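CRISPR protein (Archaeoglobus fulgidus, PDB 4MJK) probably serves as the Cas5 subunit of an archaeal type I-A Cascade complex, the CRISPR RNA-guided surveillance machinery. Local coordinates at the interface of chains A and B. Numbering follows the deposited sequence. Chains: chain A/B, CRISPR protein.

Contact 1: the interface of chains A and B. Residues chain A 12, 81, 115, 117, 154; chain B 11-12.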
loop_
_atom_site.group_PDB
_atom_site.type_symbol
_atom_site.label_atom_id
_atom_site.label_comp_id
_atom_site.label_asym_id
_atom_site.label_seq_id
_atom_site.Cartn_x
_atom_site.Cartn_y
_atom_site.Cartn_z
ATOM N N TRP A 12 3.163 0.088 -4.123
ATOM C CA TRP A 12 2.062 0.589 -3.266
ATOM C C TRP A 12 2.368 1.868 -2.486
ATOM O O TRP A 12 1.448 2.564 -2.060
ATOM C CB TRP A 12 1.656 -0.482 -2.235
ATOM C CG TRP A 12 2.774 -0.812 -1.282
ATOM C CD1 TRP A 12 3.737 -1.776 -1.439
ATOM C CD2 TRP A 12 3.077 -0.145 -0.049
ATOM N NE1 TRP A 12 4.598 -1.759 -0.366
ATOM C CE2 TRP A 12 4.215 -0.767 0.497
ATOM C CE3 TRP A 12 2.480 0.906 0.656
ATOM C CZ2 TRP A 12 4.786 -0.358 1.714
ATOM C CZ3 TRP A 12 3.047 1.307 1.864
ATOM C CH2 TRP A 12 4.185 0.675 2.376
ATOM N N TYR A 81 -0.346 7.243 6.551
ATOM C CA TYR A 81 -1.218 6.484 7.442
ATOM C C TYR A 81 -1.738 7.386 8.554
ATOM O O TYR A 81 -2.799 7.141 9.127
ATOM C CB TYR A 81 -0.548 5.218 7.975
ATOM C CG TYR A 81 -1.033 3.986 7.244
ATOM C CD1 TYR A 81 -0.336 3.487 6.154
ATOM C CD2 TYR A 81 -2.214 3.345 7.621
ATOM C CE1 TYR A 81 -0.786 2.372 5.470
ATOM C CE2 TYR A 81 -2.678 2.221 6.939
ATOM C CZ TYR A 81 -1.956 1.747 5.863
ATOM O OH TYR A 81 -2.379 0.634 5.176
ATOM N N LYS A 115 4.993 5.320 7.365
ATOM C CA LYS A 115 4.391 4.492 6.324
ATOM C C LYS A 115 3.334 5.266 5.558
ATOM O O LYS A 115 2.431 5.858 6.152
ATOM C CB LYS A 115 3.802 3.213 6.900
ATOM C CG LYS A 115 3.242 2.254 5.845
ATOM C CD LYS A 115 2.773 0.961 6.498
ATOM C CE LYS A 115 2.420 -0.099 5.458
ATOM N NZ LYS A 115 2.091 -1.425 6.111
ATOM N N ILE A 117 0.986 5.486 1.746
ATOM C CA ILE A 117 0.504 4.892 0.504
ATOM C C ILE A 117 0.657 5.921 -0.625
ATOM O O ILE A 117 0.459 7.109 -0.414
ATOM C CB ILE A 117 -0.985 4.437 0.663
ATOM C CG1 ILE A 117 -1.059 3.218 1.591
ATOM C CG2 ILE A 117 -1.631 4.135 -0.694
ATOM C CD1 ILE A 117 -2.472 2.837 1.969
ATOM N N GLU A 154 9.538 -4.008 2.476
ATOM C CA GLU A 154 8.225 -4.061 1.802
ATOM C C GLU A 154 8.041 -2.948 0.751
ATOM O O GLU A 154 7.149 -3.028 -0.084
ATOM C CB GLU A 154 7.085 -3.989 2.849
ATOM C CG GLU A 154 6.676 -2.532 3.243
ATOM C CD GLU A 154 6.186 -2.361 4.699
ATOM O OE1 GLU A 154 5.210 -3.053 5.103
ATOM O OE2 GLU A 154 6.778 -1.517 5.439
ATOM N N VAL B 11 -0.109 -5.752 3.237
ATOM C CA VAL B 11 0.786 -4.608 3.281
ATOM C C VAL B 11 0.030 -3.308 3.499
ATOM O O VAL B 11 0.413 -2.498 4.349
ATOM C CB VAL B 11 1.641 -4.513 1.997
ATOM C CG1 VAL B 11 2.385 -3.159 1.931
ATOM C CG2 VAL B 11 2.623 -5.700 1.925
ATOM N N TRP B 12 -1.040 -3.102 2.734
ATOM C CA TRP B 12 -1.755 -1.834 2.767
ATOM C C TRP B 12 -3.272 -1.969 2.592
ATOM O O TRP B 12 -4.020 -1.085 3.005
ATOM C CB TRP B 12 -1.211 -0.883 1.683
ATOM C CG TRP B 12 -1.407 -1.422 0.287
ATOM C CD1 TRP B 12 -0.539 -2.200 -0.414
ATOM C CD2 TRP B 12 -2.564 -1.251 -0.554
ATOM N NE1 TRP B 12 -1.075 -2.520 -1.645
ATOM C CE2 TRP B 12 -2.318 -1.952 -1.752
ATOM C CE3 TRP B 12 -3.785 -0.572 -0.406
ATOM C CZ2 TRP B 12 -3.237 -1.985 -2.805
ATOM C CZ3 TRP B 12 -4.701 -0.608 -1.456
ATOM C CH2 TRP B 12 -4.424 -1.320 -2.636
#
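The ammonium NZ of A:Lys115 reaches the backbone carbonyl O of B:Val11 at 2.7 Å, a hydrogen bond that crosses between two copies of this Cas5-family protein. The C=O...N angle is 156° and the nitrogen lies in the carbonyl plane, so the donor comes nearly head-on to the oxygen. A:Lys115 belongs to strand 115-120, and its side chain gets there stretched out: CG points away from the backbone N (chi1 -176°) and the later torsions are all close to extended. On its own chain NZ also has a longer salt bridge to the carboxylate oxygen OE1 of A:Glu154, at 3.7 Å; this acidic neighbour may help to keep the lysine charged and turned toward the partner.

A:Glu154 has a second role through its main chain. Its carbonyl O accepts the indole NE1 of A:Trp12 at 2.9 Å, nearly straight at the hydrogen (162°), which fixes the turn of that indole. The oxygen lies close to the ring plane, whereas NE1 stands well above the plane of the carbonyl. Held this way, A:Trp12 presents one face to methyl CG1 of B:Val11, which sits 3.5 Å from the centroid of the five-membered ring in a CH-pi contact and also overlaps the six-membered ring. The valine crosses the indole at about a right angle. The same methyl lies at the edge of the B:Trp12 ring, in its plane.

The two Trp12 side chains do not stack. They run past each other in opposite directions, and CD1 of B:Trp12 meets CB of A:Trp12 at 3.3 Å. Beside them, CD1 of A:Ile117 packs against CB of B:Trp12 at 3.9 Å, the isoleucine running crosswise to the tryptophan. The phenol OH of A:Tyr81 lies 3.2 Å from the backbone O of B:Trp12.

Contact 2: the interface of chains A and B. Residues chain A 81, 84-85, 88, 106; chain B 118-120, 123.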
loop_
_atom_site.group_PDB
_atom_site.type_symbol
_atom_site.label_atom_id
_atom_site.label_comp_id
_atom_site.label_asym_id
_atom_site.label_seq_id
_atom_site.Cartn_x
_atom_site.Cartn_y
_atom_site.Cartn_z
ATOM N N TYR A 81 -0.346 7.243 6.551
ATOM C CA TYR A 81 -1.218 6.484 7.442
ATOM C C TYR A 81 -1.738 7.386 8.554
ATOM O O TYR A 81 -2.799 7.141 9.127
ATOM C CB TYR A 81 -0.548 5.218 7.975
ATOM C CG TYR A 81 -1.033 3.986 7.244
ATOM C CD1 TYR A 81 -0.336 3.487 6.154
ATOM C CD2 TYR A 81 -2.214 3.345 7.621
ATOM C CE1 TYR A 81 -0.786 2.372 5.470
ATOM C CE2 TYR A 81 -2.678 2.221 6.939
ATOM C CZ TYR A 81 -1.956 1.747 5.863
ATOM O OH TYR A 81 -2.379 0.634 5.176
ATOM N N ILE A 84 -4.870 8.553 7.068
ATOM C CA ILE A 84 -5.809 7.447 7.077
ATOM C C ILE A 84 -6.418 7.209 8.464
ATOM O O ILE A 84 -7.639 7.069 8.600
ATOM C CB ILE A 84 -5.128 6.159 6.595
ATOM C CG1 ILE A 84 -4.898 6.215 5.080
ATOM C CG2 ILE A 84 -5.971 4.931 6.986
ATOM C CD1 ILE A 84 -3.728 5.331 4.598
ATOM N N ASN A 85 -5.567 7.147 9.485
ATOM C CA ASN A 85 -6.039 6.849 10.832
ATOM C C ASN A 85 -6.868 8.013 11.371
ATOM O O ASN A 85 -7.764 7.816 12.186
ATOM C CB ASN A 85 -4.881 6.449 11.757
ATOM C CG ASN A 85 -4.318 5.080 11.400
ATOM O OD1 ASN A 85 -4.999 4.275 10.765
ATOM N ND2 ASN A 85 -3.077 4.810 11.792
ATOM N N LEU A 88 -10.314 7.716 9.756
ATOM C CA LEU A 88 -10.998 6.753 10.615
ATOM C C LEU A 88 -11.274 7.364 11.995
ATOM O O LEU A 88 -10.824 6.847 13.014
ATOM C CB LEU A 88 -10.192 5.457 10.743
ATOM C CG LEU A 88 -10.247 4.506 9.549
ATOM C CD1 LEU A 88 -9.160 3.454 9.653
ATOM C CD2 LEU A 88 -11.624 3.845 9.424
ATOM N N LYS A 106 -0.160 5.597 19.400
ATOM C CA LYS A 106 0.398 5.334 18.068
ATOM C C LYS A 106 1.002 6.580 17.405
ATOM O O LYS A 106 1.580 6.500 16.326
ATOM C CB LYS A 106 -0.608 4.616 17.144
ATOM C CG LYS A 106 -2.034 5.148 17.184
ATOM C CD LYS A 106 -2.889 4.580 16.041
ATOM C CE LYS A 106 -3.175 3.099 16.226
ATOM N NZ LYS A 106 -3.973 2.537 15.090
ATOM N N LEU B 118 -6.586 -1.079 4.490
ATOM C CA LEU B 118 -6.804 -1.727 5.780
ATOM C C LEU B 118 -5.897 -1.073 6.823
ATOM O O LEU B 118 -4.693 -0.862 6.585
ATOM C CB LEU B 118 -6.528 -3.240 5.693
ATOM C CG LEU B 118 -7.474 -4.049 4.788
ATOM C CD1 LEU B 118 -6.904 -5.438 4.492
ATOM C CD2 LEU B 118 -8.891 -4.141 5.388
ATOM N N SER B 119 -6.466 -0.733 7.973
ATOM C CA SER B 119 -5.674 -0.121 9.029
ATOM C C SER B 119 -5.802 -0.907 10.324
ATOM O O SER B 119 -6.900 -1.237 10.741
ATOM C CB SER B 119 -6.114 1.327 9.256
ATOM O OG SER B 119 -5.358 1.895 10.315
ATOM N N SER B 120 -4.684 -1.179 10.980
ATOM C CA SER B 120 -4.723 -2.012 12.176
ATOM C C SER B 120 -4.975 -1.204 13.447
ATOM O O SER B 120 -4.491 -0.081 13.597
ATOM C CB SER B 120 -3.430 -2.791 12.303
ATOM O OG SER B 120 -2.343 -1.891 12.251
ATOM N N ASP B 123 -1.700 -0.776 14.871
ATOM C CA ASP B 123 -0.692 -0.322 13.900
ATOM C C ASP B 123 0.285 -1.411 13.445
ATOM O O ASP B 123 1.308 -1.122 12.803
ATOM C CB ASP B 123 0.065 0.916 14.399
ATOM C CG ASP B 123 -0.571 2.212 13.923
ATOM O OD1 ASP B 123 -1.654 2.146 13.292
ATOM O OD2 ASP B 123 0.001 3.297 14.184
HETATM O O HOH W 1 -0.512 5.719 13.105
#
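Main-chain carbonyls of strand 115-120 in chain B take hydrogen bonds from chain A side chains in this polar part of the A/B interface, where helix 81-87 and A:Lys106 of one copy meet that strand and B:Asp123 of the other. The phenol OH of A:Tyr81 donates to O of B:Leu118 at 3.1 Å; that oxygen lies at the ring edge, in the ring plane, while the donor is tilted 25° from the carbonyl plane. Methyl CD1 of A:Ile84 covers the centre of one face of the same ring, a second-shell contact that backs the tyrosine within helix 81-87. Farther along the strand, O of B:Ser120 receives NZ of A:Lys106 at 3.1 Å, in the carbonyl plane.

The charged contact uses the same NZ, which forms a salt bridge with OD1 of B:Asp123 at 3.0 Å. The ammonium stands above the carboxylate, 68° out of its plane. A bend at chi3 (70°) carries the lysine chain across the acid at about a right angle, with CE 3.6 Å from CG of B:Asp123.

Between side chains, the hydroxyl OG of B:Ser119 donates to the amide OD1 of A:Asn85, in the carbonyl plane and on a lone pair; the modelled separation is too short to be taken literally. OG points away from its own backbone N, toward the amide. CD1 of A:Leu88 lies 3.7 Å from CB of B:Ser119.

A water gives a further link. The amide ND2 of A:Asn85 makes only a weak direct bond to OD1 of B:Asp123, but water 1 lies 3.0 Å from ND2 and 2.7 Å from OD2 of B:Asp123.

About 10 Å separates the C-alpha centres of contact 1 and contact 2, which adjoin at A:Tyr81, the first residue of helix 81-87. Strand 115-120 also takes part in each, but from different copies and by different stretches: chain A supplies residues 115 and 117 to contact 1, chain B residues 118-120 to contact 2. The whole interface is not an exact two-fold. Contact 1 mixes apolar packing with a lysine-carbonyl bond, whereas contact 2 is mainly polar. The pairing of the two copies may be a feature of the crystal and need not occur in a Cascade complex.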